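Local coordinates for Lin1944 protein (Listeria innocua, PDB 3D7L) that is of uncertain function but probably acts as an oxidoreductase of the short-chain dehydrogenase/reductase type, built on a Rossmann fold, at residues D[4-9]-D[61-66]; D[9-14]-D[29-34]; D[110-115]-D[150-155]. All blocks are in the same frame, centred on the assembly; numbering follows the deposited sequence.

Contact 1 of 3, residues D[4-9]-D[61-66]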
HETATM    1  N   MSE D   4     -15.198 -21.742  18.597  1.00 39.50           N
HETATM    2  CA  MSE D   4     -14.282 -20.786  17.976  1.00 38.66           C
HETATM    3  C   MSE D   4     -13.232 -20.178  18.929  1.00 36.75           C
HETATM    4  O   MSE D   4     -13.541 -19.762  20.047  1.00 36.09           O
HETATM    5  CB  MSE D   4     -15.107 -19.659  17.356  1.00 39.95           C
HETATM    6  CG  MSE D   4     -14.501 -19.050  16.142  1.00 43.87           C
HETATM    7 SE   MSE D   4     -15.121 -20.030  14.576  0.60 51.37          SE
HETATM    8  CE  MSE D   4     -14.556 -18.701  13.286  1.00 45.18           C
ATOM      9  N   LYS D   5     -11.991 -20.105  18.449  1.00 34.66           N
ATOM     10  CA  LYS D   5     -10.905 -19.445  19.160  1.00 32.35           C
ATOM     11  C   LYS D   5     -10.356 -18.313  18.282  1.00 31.10           C
ATOM     12  O   LYS D   5     -10.007 -18.543  17.134  1.00 30.53           O
ATOM     13  CB  LYS D   5      -9.810 -20.457  19.475  1.00 32.14           C
ATOM     14  CG  LYS D   5      -8.873 -20.041  20.583  1.00 32.89           C
ATOM     15  CD  LYS D   5      -8.103 -21.251  21.130  1.00 33.60           C
ATOM     16  CE  LYS D   5      -6.931 -20.806  22.027  1.00 35.25           C
ATOM     17  NZ  LYS D   5      -6.223 -21.956  22.689  1.00 35.43           N
ATOM     18  N   ILE D   6     -10.267 -17.107  18.839  1.00 29.54           N
ATOM     19  CA  ILE D   6      -9.852 -15.916  18.086  1.00 28.79           C
ATOM     20  C   ILE D   6      -8.695 -15.172  18.762  1.00 28.19           C
ATOM     21  O   ILE D   6      -8.750 -14.853  19.961  1.00 28.55           O
ATOM     22  CB  ILE D   6     -11.040 -14.936  17.888  1.00 28.16           C
ATOM     23  CG1 ILE D   6     -12.202 -15.624  17.155  1.00 27.97           C
ATOM     24  CG2 ILE D   6     -10.595 -13.689  17.134  1.00 28.94           C
ATOM     25  CD1 ILE D   6     -13.497 -14.840  17.191  1.00 27.47           C
ATOM     26  N   LEU D   7      -7.650 -14.896  17.992  1.00 27.95           N
ATOM     27  CA  LEU D   7      -6.565 -14.044  18.471  1.00 27.47           C
ATOM     28  C   LEU D   7      -6.851 -12.618  18.023  1.00 27.35           C
ATOM     29  O   LEU D   7      -6.925 -12.324  16.817  1.00 27.51           O
ATOM     30  CB  LEU D   7      -5.207 -14.512  17.941  1.00 27.31           C
ATOM     31  CG  LEU D   7      -3.996 -13.644  18.307  1.00 27.79           C
ATOM     32  CD1 LEU D   7      -3.703 -13.654  19.812  1.00 26.55           C
ATOM     33  CD2 LEU D   7      -2.741 -14.075  17.502  1.00 27.74           C
ATOM     34  N   LEU D   8      -7.048 -11.741  18.997  1.00 26.83           N
ATOM     35  CA  LEU D   8      -7.379 -10.359  18.714  1.00 26.82           C
ATOM     36  C   LEU D   8      -6.199  -9.476  19.085  1.00 27.09           C
ATOM     37  O   LEU D   8      -5.904  -9.287  20.281  1.00 27.99           O
ATOM     38  CB  LEU D   8      -8.648  -9.944  19.475  1.00 26.34           C
ATOM     39  CG  LEU D   8      -9.085  -8.469  19.461  1.00 26.89           C
ATOM     40  CD1 LEU D   8      -9.194  -7.879  18.054  1.00 25.56           C
ATOM     41  CD2 LEU D   8     -10.400  -8.311  20.216  1.00 26.27           C
ATOM     42  N   ILE D   9      -5.521  -8.956  18.062  1.00 27.29           N
ATOM     43  CA  ILE D   9      -4.358  -8.073  18.262  1.00 28.08           C
ATOM     44  C   ILE D   9      -4.854  -6.644  18.225  1.00 28.33           C
ATOM     45  O   ILE D   9      -5.505  -6.246  17.259  1.00 28.01           O
ATOM     46  CB  ILE D   9      -3.239  -8.313  17.191  1.00 28.56           C
ATOM     47  CG1 ILE D   9      -2.766  -9.768  17.263  1.00 30.30           C
ATOM     48  CG2 ILE D   9      -2.008  -7.407  17.439  1.00 27.89           C
ATOM     49  CD1 ILE D   9      -2.780 -10.508  15.950  1.00 31.31           C
ATOM     50  N   ALA D  61      -9.318 -17.785  14.063  1.00 26.35           N
ATOM     51  CA  ALA D  61      -9.307 -16.442  13.447  1.00 25.42           C
ATOM     52  C   ALA D  61      -8.216 -15.598  14.045  1.00 25.32           C
ATOM     53  O   ALA D  61      -7.959 -15.672  15.244  1.00 26.37           O
ATOM     54  CB  ALA D  61     -10.645 -15.741  13.619  1.00 24.14           C
ATOM     55  N   ILE D  62      -7.600 -14.779  13.201  1.00 25.57           N
ATOM     56  CA  ILE D  62      -6.617 -13.801  13.623  1.00 25.15           C
ATOM     57  C   ILE D  62      -7.149 -12.464  13.110  1.00 25.74           C
ATOM     58  O   ILE D  62      -7.419 -12.294  11.907  1.00 25.78           O
ATOM     59  CB  ILE D  62      -5.208 -14.094  13.043  1.00 25.60           C
ATOM     60  CG1 ILE D  62      -4.646 -15.415  13.605  1.00 24.67           C
ATOM     61  CG2 ILE D  62      -4.254 -12.902  13.309  1.00 24.09           C
ATOM     62  CD1 ILE D  62      -3.396 -15.901  12.892  1.00 24.04           C
ATOM     63  N   VAL D  63      -7.319 -11.548  14.057  1.00 25.99           N
ATOM     64  CA  VAL D  63      -7.945 -10.269  13.863  1.00 26.09           C
ATOM     65  C   VAL D  63      -6.954  -9.211  14.294  1.00 27.05           C
ATOM     66  O   VAL D  63      -6.518  -9.180  15.429  1.00 27.38           O
ATOM     67  CB  VAL D  63      -9.187 -10.095  14.733  1.00 26.13           C
ATOM     68  CG1 VAL D  63      -9.819  -8.743  14.473  1.00 25.38           C
ATOM     69  CG2 VAL D  63     -10.203 -11.226  14.506  1.00 26.46           C
ATOM     70  N   SER D  64      -6.637  -8.313  13.376  1.00 28.35           N
ATOM     71  CA  SER D  64      -5.742  -7.213  13.669  1.00 29.37           C
ATOM     72  C   SER D  64      -6.558  -5.938  13.681  1.00 29.22           C
ATOM     73  O   SER D  64      -7.108  -5.544  12.637  1.00 29.49           O
ATOM     74  CB  SER D  64      -4.655  -7.123  12.597  1.00 29.27           C
ATOM     75  OG  SER D  64      -3.951  -5.885  12.671  1.00 33.26           O
ATOM     76  N   ALA D  65      -6.665  -5.328  14.863  1.00 29.40           N
ATOM     77  CA  ALA D  65      -7.210  -3.981  15.004  1.00 30.30           C
ATOM     78  C   ALA D  65      -6.090  -3.072  15.541  1.00 31.29           C
ATOM     79  O   ALA D  65      -6.257  -2.336  16.520  1.00 32.99           O
ATOM     80  CB  ALA D  65      -8.402  -4.005  15.927  1.00 29.71           C
ATOM     81  N   THR D  66      -4.928  -3.168  14.903  1.00 31.59           N
ATOM     82  CA  THR D  66      -3.691  -2.587  15.415  1.00 31.54           C
ATOM     83  C   THR D  66      -2.902  -1.978  14.260  1.00 31.06           C
ATOM     84  O   THR D  66      -3.279  -2.132  13.106  1.00 31.39           O
ATOM     85  CB  THR D  66      -2.819  -3.661  16.147  1.00 31.53           C
ATOM     86  OG1 THR D  66      -1.877  -3.006  17.003  1.00 32.46           O
ATOM     87  CG2 THR D  66      -2.076  -4.596  15.151  1.00 30.26           C
TER
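Val-63 carries CG1 anti to its backbone N (chi1 -179°) and CG2 beside that N, a fork that meets two residues of the partner strand: CG2 touches CG2 of Ile-6 at 3.6 Å, and CG1 touches CD1 of Leu-8 at 3.7 Å. Ala-61 completes this face, its CB 3.9 Å from CG1 of Ile-6. On the other face, Ile-9 has CG1 beside its own N (chi1 -59°), and the side chain lies alongside that of Ile-62, CD1 3.9 Å from its CG2. Ile-9 CG2 reaches forward to CG2 of Thr-66 at 3.6 Å. Between the two faces runs a parallel ladder. Leu-7 is gripped at both ends, N giving to Ala-61 O and O receiving from Val-63 N, and Val-63 O takes Ile-9 N. The first rung, Ala-61 N to Lys-5 O, is longer (3.2 Å) and bent; the last, Ala-65 N to Ile-9 O at 2.8 Å, carries the pairing one residue past strand 61-64. These are central strands of the Rossmann sheet. Helix 46-56 covers Leu-7 and Ile-62, helix 179-191 covers Ile-6 and Val-63, and strand 28-33 pairs with the other edge of 5-9.

Contact 2 of 3, residues D[9-14]-D[29-34]; sequences IGASGT and VITAGR
The flat groups that meet are peptides: Gly-10 N donates a hydrogen bond to Ala-32 O at 2.9 Å, almost straight (169°) but tilted 22° from the carbonyl plane. The same oxygen lies 3.5 Å from CA of Ile-9, a CA-H...O contact. On one face of the two backbones CG1 of Ile-9 packs on CB of Ala-32 at 3.9 Å; on the opposite face CB of Ala-11 meets CG2 of Thr-31 at 3.7 Å. Thr-31 offers that methyl because CG2 stands anti to the carbonyl carbon, with OG1 taking the place between N and C. Past Ile-9 the chain leaves the sheet and folds into a type I turn from Gly-10 to Gly-13, closed by Gly-13 N to Gly-10 O at 3.1 Å. This glycine-containing turn between the first strand and the first helix is consistent with the dinucleotide-binding loop of Rossmann proteins, where the cofactor's pyrophosphate usually lies. Gly-13 is the N-cap of helix 14-23, and the Ser-17 hydroxyl lies within hydrogen-bonding reach of both Gly-13 O and Thr-14 O. Along the far edge of strand 29-33, Thr-31 N is held by Asp-38 OD2.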
ATOM      1  N   ILE D   9      -5.521  -8.956  18.062  1.00 27.29           N
ATOM      2  CA  ILE D   9      -4.358  -8.073  18.262  1.00 28.08           C
ATOM      3  C   ILE D   9      -4.854  -6.644  18.225  1.00 28.33           C
ATOM      4  O   ILE D   9      -5.505  -6.246  17.259  1.00 28.01           O
ATOM      5  CB  ILE D   9      -3.239  -8.313  17.191  1.00 28.56           C
ATOM      6  CG1 ILE D   9      -2.766  -9.768  17.263  1.00 30.30           C
ATOM      7  CG2 ILE D   9      -2.008  -7.407  17.439  1.00 27.89           C
ATOM      8  CD1 ILE D   9      -2.780 -10.508  15.950  1.00 31.31           C
ATOM      9  N   GLY D  10      -4.565  -5.882  19.286  1.00 29.23           N
ATOM     10  CA  GLY D  10      -5.008  -4.479  19.389  1.00 29.14           C
ATOM     11  C   GLY D  10      -6.252  -4.324  20.252  1.00 29.49           C
ATOM     12  O   GLY D  10      -6.947  -3.317  20.164  1.00 29.19           O
ATOM     13  N   ALA D  11      -6.521  -5.317  21.096  1.00 29.83           N
ATOM     14  CA  ALA D  11      -7.776  -5.403  21.855  1.00 31.56           C
ATOM     15  C   ALA D  11      -8.042  -4.237  22.812  1.00 32.58           C
ATOM     16  O   ALA D  11      -9.197  -3.923  23.075  1.00 32.28           O
ATOM     17  CB  ALA D  11      -7.871  -6.727  22.602  1.00 30.79           C
ATOM     18  N   SER D  12      -6.980  -3.599  23.312  1.00 33.78           N
ATOM     19  CA  SER D  12      -7.115  -2.483  24.254  1.00 35.29           C
ATOM     20  C   SER D  12      -7.407  -1.122  23.597  1.00 35.50           C
ATOM     21  O   SER D  12      -7.763  -0.172  24.292  1.00 35.48           O
ATOM     22  CB  SER D  12      -5.865  -2.376  25.134  1.00 35.64           C
ATOM     23  OG  SER D  12      -4.782  -1.917  24.349  1.00 38.37           O
ATOM     24  N   GLY D  13      -7.264  -1.039  22.270  1.00 35.88           N
ATOM     25  CA  GLY D  13      -7.575   0.188  21.512  1.00 36.28           C
ATOM     26  C   GLY D  13      -9.070   0.468  21.487  1.00 36.18           C
ATOM     27  O   GLY D  13      -9.884  -0.389  21.870  1.00 36.21           O
ATOM     28  N   THR D  14      -9.442   1.666  21.049  1.00 35.71           N
ATOM     29  CA  THR D  14     -10.858   2.041  20.982  1.00 35.10           C
ATOM     30  C   THR D  14     -11.598   1.046  20.094  1.00 34.31           C
ATOM     31  O   THR D  14     -12.551   0.395  20.532  1.00 32.49           O
ATOM     32  CB  THR D  14     -11.056   3.451  20.394  1.00 35.70           C
ATOM     33  OG1 THR D  14     -10.242   4.395  21.105  1.00 37.21           O
ATOM     34  CG2 THR D  14     -12.517   3.868  20.487  1.00 35.78           C
ATOM     35  N   VAL D  29     -11.809 -15.364  23.093  1.00 30.93           N
ATOM     36  CA  VAL D  29     -10.905 -14.340  22.554  1.00 30.44           C
ATOM     37  C   VAL D  29      -9.621 -14.313  23.383  1.00 30.50           C
ATOM     38  O   VAL D  29      -9.655 -14.097  24.596  1.00 31.85           O
ATOM     39  CB  VAL D  29     -11.528 -12.919  22.549  1.00 30.29           C
ATOM     40  CG1 VAL D  29     -10.547 -11.875  21.918  1.00 29.79           C
ATOM     41  CG2 VAL D  29     -12.853 -12.905  21.837  1.00 30.31           C
ATOM     42  N   ILE D  30      -8.500 -14.548  22.716  1.00 30.00           N
ATOM     43  CA  ILE D  30      -7.181 -14.373  23.280  1.00 29.27           C
ATOM     44  C   ILE D  30      -6.723 -12.983  22.841  1.00 28.37           C
ATOM     45  O   ILE D  30      -6.702 -12.686  21.650  1.00 27.73           O
ATOM     46  CB  ILE D  30      -6.214 -15.403  22.681  1.00 29.68           C
ATOM     47  CG1 ILE D  30      -6.759 -16.829  22.869  1.00 30.71           C
ATOM     48  CG2 ILE D  30      -4.783 -15.212  23.271  1.00 30.41           C
ATOM     49  CD1 ILE D  30      -5.877 -17.874  22.244  1.00 31.43           C
ATOM     50  N   THR D  31      -6.364 -12.137  23.793  1.00 27.57           N
ATOM     51  CA  THR D  31      -6.019 -10.765  23.449  1.00 27.99           C
ATOM     52  C   THR D  31      -4.516 -10.630  23.303  1.00 27.71           C
ATOM     53  O   THR D  31      -3.763 -11.360  23.945  1.00 27.75           O
ATOM     54  CB  THR D  31      -6.547  -9.745  24.481  1.00 27.86           C
ATOM     55  OG1 THR D  31      -5.952 -10.005  25.753  1.00 27.25           O
ATOM     56  CG2 THR D  31      -8.101  -9.796  24.598  1.00 28.98           C
ATOM     57  N   ALA D  32      -4.086  -9.689  22.467  1.00 28.12           N
ATOM     58  CA  ALA D  32      -2.680  -9.428  22.269  1.00 28.69           C
ATOM     59  C   ALA D  32      -2.449  -7.942  22.056  1.00 29.45           C
ATOM     60  O   ALA D  32      -3.276  -7.256  21.476  1.00 29.80           O
ATOM     61  CB  ALA D  32      -2.173 -10.207  21.075  1.00 29.15           C
ATOM     62  N   GLY D  33      -1.319  -7.444  22.528  1.00 30.00           N
ATOM     63  CA  GLY D  33      -0.966  -6.033  22.320  1.00 30.48           C
ATOM     64  C   GLY D  33       0.491  -5.827  22.663  1.00 30.47           C
ATOM     65  O   GLY D  33       1.188  -6.776  23.052  1.00 30.72           O
ATOM     66  N   ARG D  34       0.961  -4.589  22.549  1.00 31.08           N
ATOM     67  CA  ARG D  34       2.362  -4.288  22.850  1.00 31.20           C
ATOM     68  C   ARG D  34       2.691  -4.420  24.342  1.00 32.05           C
ATOM     69  O   ARG D  34       3.693  -5.049  24.741  1.00 31.82           O
ATOM     70  CB  ARG D  34       2.709  -2.879  22.369  1.00 30.85           C
ATOM     71  CG  ARG D  34       4.167  -2.497  22.595  1.00 29.80           C
ATOM     72  CD  ARG D  34       5.128  -3.308  21.735  1.00 29.37           C
ATOM     73  NE  ARG D  34       6.435  -3.379  22.374  1.00 31.66           N
ATOM     74  CZ  ARG D  34       7.355  -2.420  22.323  1.00 31.75           C
ATOM     75  NH1 ARG D  34       7.114  -1.302  21.643  1.00 33.10           N
ATOM     76  NH2 ARG D  34       8.508  -2.574  22.958  1.00 29.81           N
TER

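Contact 3 of 3, residues D[110-115]-D[150-155]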
ATOM      1  N   PHE D 110      -8.194 -14.406   8.356  1.00 26.86           N
ATOM      2  CA  PHE D 110      -7.530 -13.178   8.814  1.00 26.26           C
ATOM      3  C   PHE D 110      -8.473 -11.984   8.620  1.00 26.10           C
ATOM      4  O   PHE D 110      -9.156 -11.902   7.609  1.00 27.34           O
ATOM      5  CB  PHE D 110      -6.270 -12.880   7.987  1.00 26.37           C
ATOM      6  CG  PHE D 110      -5.141 -13.825   8.209  1.00 26.77           C
ATOM      7  CD1 PHE D 110      -4.282 -13.665   9.289  1.00 25.45           C
ATOM      8  CD2 PHE D 110      -4.904 -14.868   7.314  1.00 27.00           C
ATOM      9  CE1 PHE D 110      -3.216 -14.534   9.500  1.00 23.82           C
ATOM     10  CE2 PHE D 110      -3.822 -15.746   7.525  1.00 26.23           C
ATOM     11  CZ  PHE D 110      -2.983 -15.557   8.605  1.00 26.28           C
ATOM     12  N   THR D 111      -8.497 -11.048   9.569  1.00 25.40           N
ATOM     13  CA  THR D 111      -9.169  -9.761   9.338  1.00 24.87           C
ATOM     14  C   THR D 111      -8.198  -8.633   9.677  1.00 25.77           C
ATOM     15  O   THR D 111      -7.665  -8.597  10.783  1.00 26.83           O
ATOM     16  CB  THR D 111     -10.435  -9.601  10.145  1.00 23.89           C
ATOM     17  OG1 THR D 111     -11.232 -10.769   9.995  1.00 23.69           O
ATOM     18  CG2 THR D 111     -11.224  -8.378   9.707  1.00 22.96           C
ATOM     19  N   LEU D 112      -7.978  -7.719   8.727  1.00 26.64           N
ATOM     20  CA  LEU D 112      -6.997  -6.632   8.916  1.00 27.88           C
ATOM     21  C   LEU D 112      -7.677  -5.268   8.931  1.00 27.93           C
ATOM     22  O   LEU D 112      -8.752  -5.123   8.372  1.00 27.64           O
ATOM     23  CB  LEU D 112      -5.946  -6.693   7.808  1.00 26.58           C
ATOM     24  CG  LEU D 112      -4.665  -7.520   7.960  1.00 30.34           C
ATOM     25  CD1 LEU D 112      -4.702  -8.712   8.961  1.00 28.79           C
ATOM     26  CD2 LEU D 112      -4.089  -7.933   6.564  1.00 30.09           C
ATOM     27  N   THR D 113      -7.072  -4.257   9.549  1.00 28.52           N
ATOM     28  CA  THR D 113      -7.758  -2.946   9.607  1.00 29.09           C
ATOM     29  C   THR D 113      -7.136  -1.948   8.637  1.00 29.56           C
ATOM     30  O   THR D 113      -5.925  -1.845   8.566  1.00 28.86           O
ATOM     31  CB  THR D 113      -7.783  -2.339  11.038  1.00 29.65           C
ATOM     32  OG1 THR D 113      -8.423  -3.256  11.938  1.00 31.59           O
ATOM     33  CG2 THR D 113      -8.537  -1.009  11.057  1.00 28.90           C
ATOM     34  N   THR D 114      -7.975  -1.238   7.872  1.00 29.70           N
ATOM     35  CA  THR D 114      -7.490  -0.187   6.982  1.00 29.88           C
ATOM     36  C   THR D 114      -8.035   1.183   7.479  1.00 30.01           C
ATOM     37  O   THR D 114      -7.762   1.574   8.619  1.00 29.90           O
ATOM     38  CB  THR D 114      -7.855  -0.499   5.503  1.00 30.18           C
ATOM     39  OG1 THR D 114      -9.251  -0.779   5.417  1.00 31.44           O
ATOM     40  CG2 THR D 114      -7.106  -1.737   4.978  1.00 29.47           C
ATOM     41  N   GLY D 115      -8.806   1.895   6.653  1.00 29.88           N
ATOM     42  CA  GLY D 115      -9.352   3.187   7.052  1.00 29.88           C
ATOM     43  C   GLY D 115      -9.750   4.084   5.892  1.00 31.07           C
ATOM     44  O   GLY D 115      -9.168   4.015   4.792  1.00 31.14           O
ATOM     45  N   ILE D 150      -8.699 -21.068   4.043  1.00 27.62           N
ATOM     46  CA  ILE D 150      -8.524 -19.884   4.853  1.00 28.24           C
ATOM     47  C   ILE D 150      -8.992 -18.628   4.116  1.00 28.23           C
ATOM     48  O   ILE D 150      -8.771 -18.491   2.911  1.00 28.89           O
ATOM     49  CB  ILE D 150      -7.068 -19.758   5.318  1.00 27.94           C
ATOM     50  CG1 ILE D 150      -6.779 -20.785   6.439  1.00 27.85           C
ATOM     51  CG2 ILE D 150      -6.782 -18.354   5.806  1.00 29.44           C
ATOM     52  CD1 ILE D 150      -5.313 -21.232   6.548  1.00 24.22           C
ATOM     53  N   ARG D 151      -9.673 -17.735   4.838  1.00 27.75           N
ATOM     54  CA  ARG D 151     -10.195 -16.487   4.247  1.00 26.72           C
ATOM     55  C   ARG D 151      -9.460 -15.271   4.779  1.00 26.70           C
ATOM     56  O   ARG D 151      -8.854 -15.319   5.863  1.00 26.19           O
ATOM     57  CB  ARG D 151     -11.705 -16.353   4.489  1.00 26.56           C
ATOM     58  CG  ARG D 151     -12.522 -17.607   4.067  1.00 24.49           C
ATOM     59  CD  ARG D 151     -14.022 -17.474   4.436  1.00 25.49           C
ATOM     60  NE  ARG D 151     -14.189 -17.518   5.878  1.00 24.44           N
ATOM     61  CZ  ARG D 151     -14.429 -16.471   6.673  1.00 26.05           C
ATOM     62  NH1 ARG D 151     -14.601 -15.251   6.190  1.00 26.18           N
ATOM     63  NH2 ARG D 151     -14.542 -16.666   7.972  1.00 25.47           N
ATOM     64  N   ILE D 152      -9.487 -14.183   4.009  1.00 26.94           N
ATOM     65  CA  ILE D 152      -8.875 -12.927   4.463  1.00 26.51           C
ATOM     66  C   ILE D 152      -9.653 -11.718   3.939  1.00 26.86           C
ATOM     67  O   ILE D 152      -9.864 -11.574   2.725  1.00 26.59           O
ATOM     68  CB  ILE D 152      -7.342 -12.839   4.095  1.00 26.87           C
ATOM     69  CG1 ILE D 152      -6.766 -11.462   4.474  1.00 25.39           C
ATOM     70  CG2 ILE D 152      -7.113 -13.104   2.566  1.00 27.33           C
ATOM     71  CD1 ILE D 152      -5.236 -11.445   4.564  1.00 24.68           C
ATOM     72  N   ASN D 153     -10.079 -10.861   4.865  1.00 26.71           N
ATOM     73  CA  ASN D 153     -10.790  -9.628   4.510  1.00 27.10           C
ATOM     74  C   ASN D 153     -10.196  -8.421   5.237  1.00 25.92           C
ATOM     75  O   ASN D 153      -9.416  -8.587   6.160  1.00 26.20           O
ATOM     76  CB  ASN D 153     -12.279  -9.721   4.890  1.00 26.30           C
ATOM     77  CG  ASN D 153     -12.985 -10.888   4.235  1.00 28.53           C
ATOM     78  OD1 ASN D 153     -13.104 -10.940   3.009  1.00 28.41           O
ATOM     79  ND2 ASN D 153     -13.492 -11.820   5.054  1.00 29.28           N
ATOM     80  N   THR D 154     -10.585  -7.219   4.833  1.00 25.53           N
ATOM     81  CA  THR D 154     -10.191  -6.031   5.570  1.00 26.16           C
ATOM     82  C   THR D 154     -11.431  -5.250   5.992  1.00 25.99           C
ATOM     83  O   THR D 154     -12.480  -5.325   5.337  1.00 26.64           O
ATOM     84  CB  THR D 154      -9.228  -5.098   4.782  1.00 25.12           C
ATOM     85  OG1 THR D 154      -9.800  -4.746   3.527  1.00 28.27           O
ATOM     86  CG2 THR D 154      -7.902  -5.774   4.552  1.00 27.27           C
ATOM     87  N   VAL D 155     -11.311  -4.527   7.093  1.00 25.82           N
ATOM     88  CA  VAL D 155     -12.363  -3.632   7.554  1.00 27.06           C
ATOM     89  C   VAL D 155     -11.804  -2.207   7.493  1.00 27.19           C
ATOM     90  O   VAL D 155     -10.699  -1.949   7.982  1.00 28.19           O
ATOM     91  CB  VAL D 155     -12.880  -4.019   8.945  1.00 26.78           C
ATOM     92  CG1 VAL D 155     -13.887  -2.957   9.486  1.00 26.00           C
ATOM     93  CG2 VAL D 155     -13.521  -5.426   8.899  1.00 23.74           C
TER
HETATM   94  O   HOH W   1      -9.789  -2.156   3.070  1.00 19.28           O
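Val-155 O receives Thr-114 N at 2.8 Å in a nearly straight bond (175°); Thr-114 OG1, 3.2 Å from Val-155 O, is a second donor whose bond is not settled. Thr-114 and Thr-154 both hold OG1 between N and the carbonyl carbon (chi1 52° and 55°), and one water, 2.8 Å from Thr-114 OG1 and 2.6 Å from Thr-154 OG1, bridges them. Four more bonds complete the ladder: Phe-110 N gives to Arg-151 O at 2.7 Å and its O takes Asn-153 N, then Leu-112 N gives to Asn-153 O and its O takes Val-155 N. Polar side chains find partners mostly outside the strands: Asn-153 OD1 accepts Glu-197 N, while its ND2 gives to Gln-194 O and Ser-189 OG; Thr-111 OG1 pairs with the same serine hydroxyl, Thr-113 OG1 with Ser-64 O, and Arg-151 NH1 with Gln-194 O and Ser-189 O. Ile-152 N is bonded to Thr-195 OG1. Phe-110 CB touches Ile-152 CG1, and Thr-111 CG2 touches Val-155 CG2, both at 3.8 Å. In the beta-alpha-beta crossover joining the strands, helix 126-142 packs with helix 79-100 on the face of Leu-112; helix 179-191 covers Thr-111 and Val-155.

From the N terminus, strand 5-9 enters both contact 1 and contact 2, which share Ile-9. Contact 2 closes first, bringing 29-34 back beside the turn after that strand; this short loop, holding helix 14-23, is nested inside the longer one that contact 1 closes at 61-66. Strand 5-9 thus has 28-33 along one edge and 59-64 along the other. Contact 3 follows in series, its loop opening only after contact 1 has closed, and ties strand 108-113 to 151-157. Contacts 1 and 3 touch where strand 59-64 meets 108-113, so one parallel sheet runs through all three; contacts 2 and 3 do not touch, their centres about 16 Å apart.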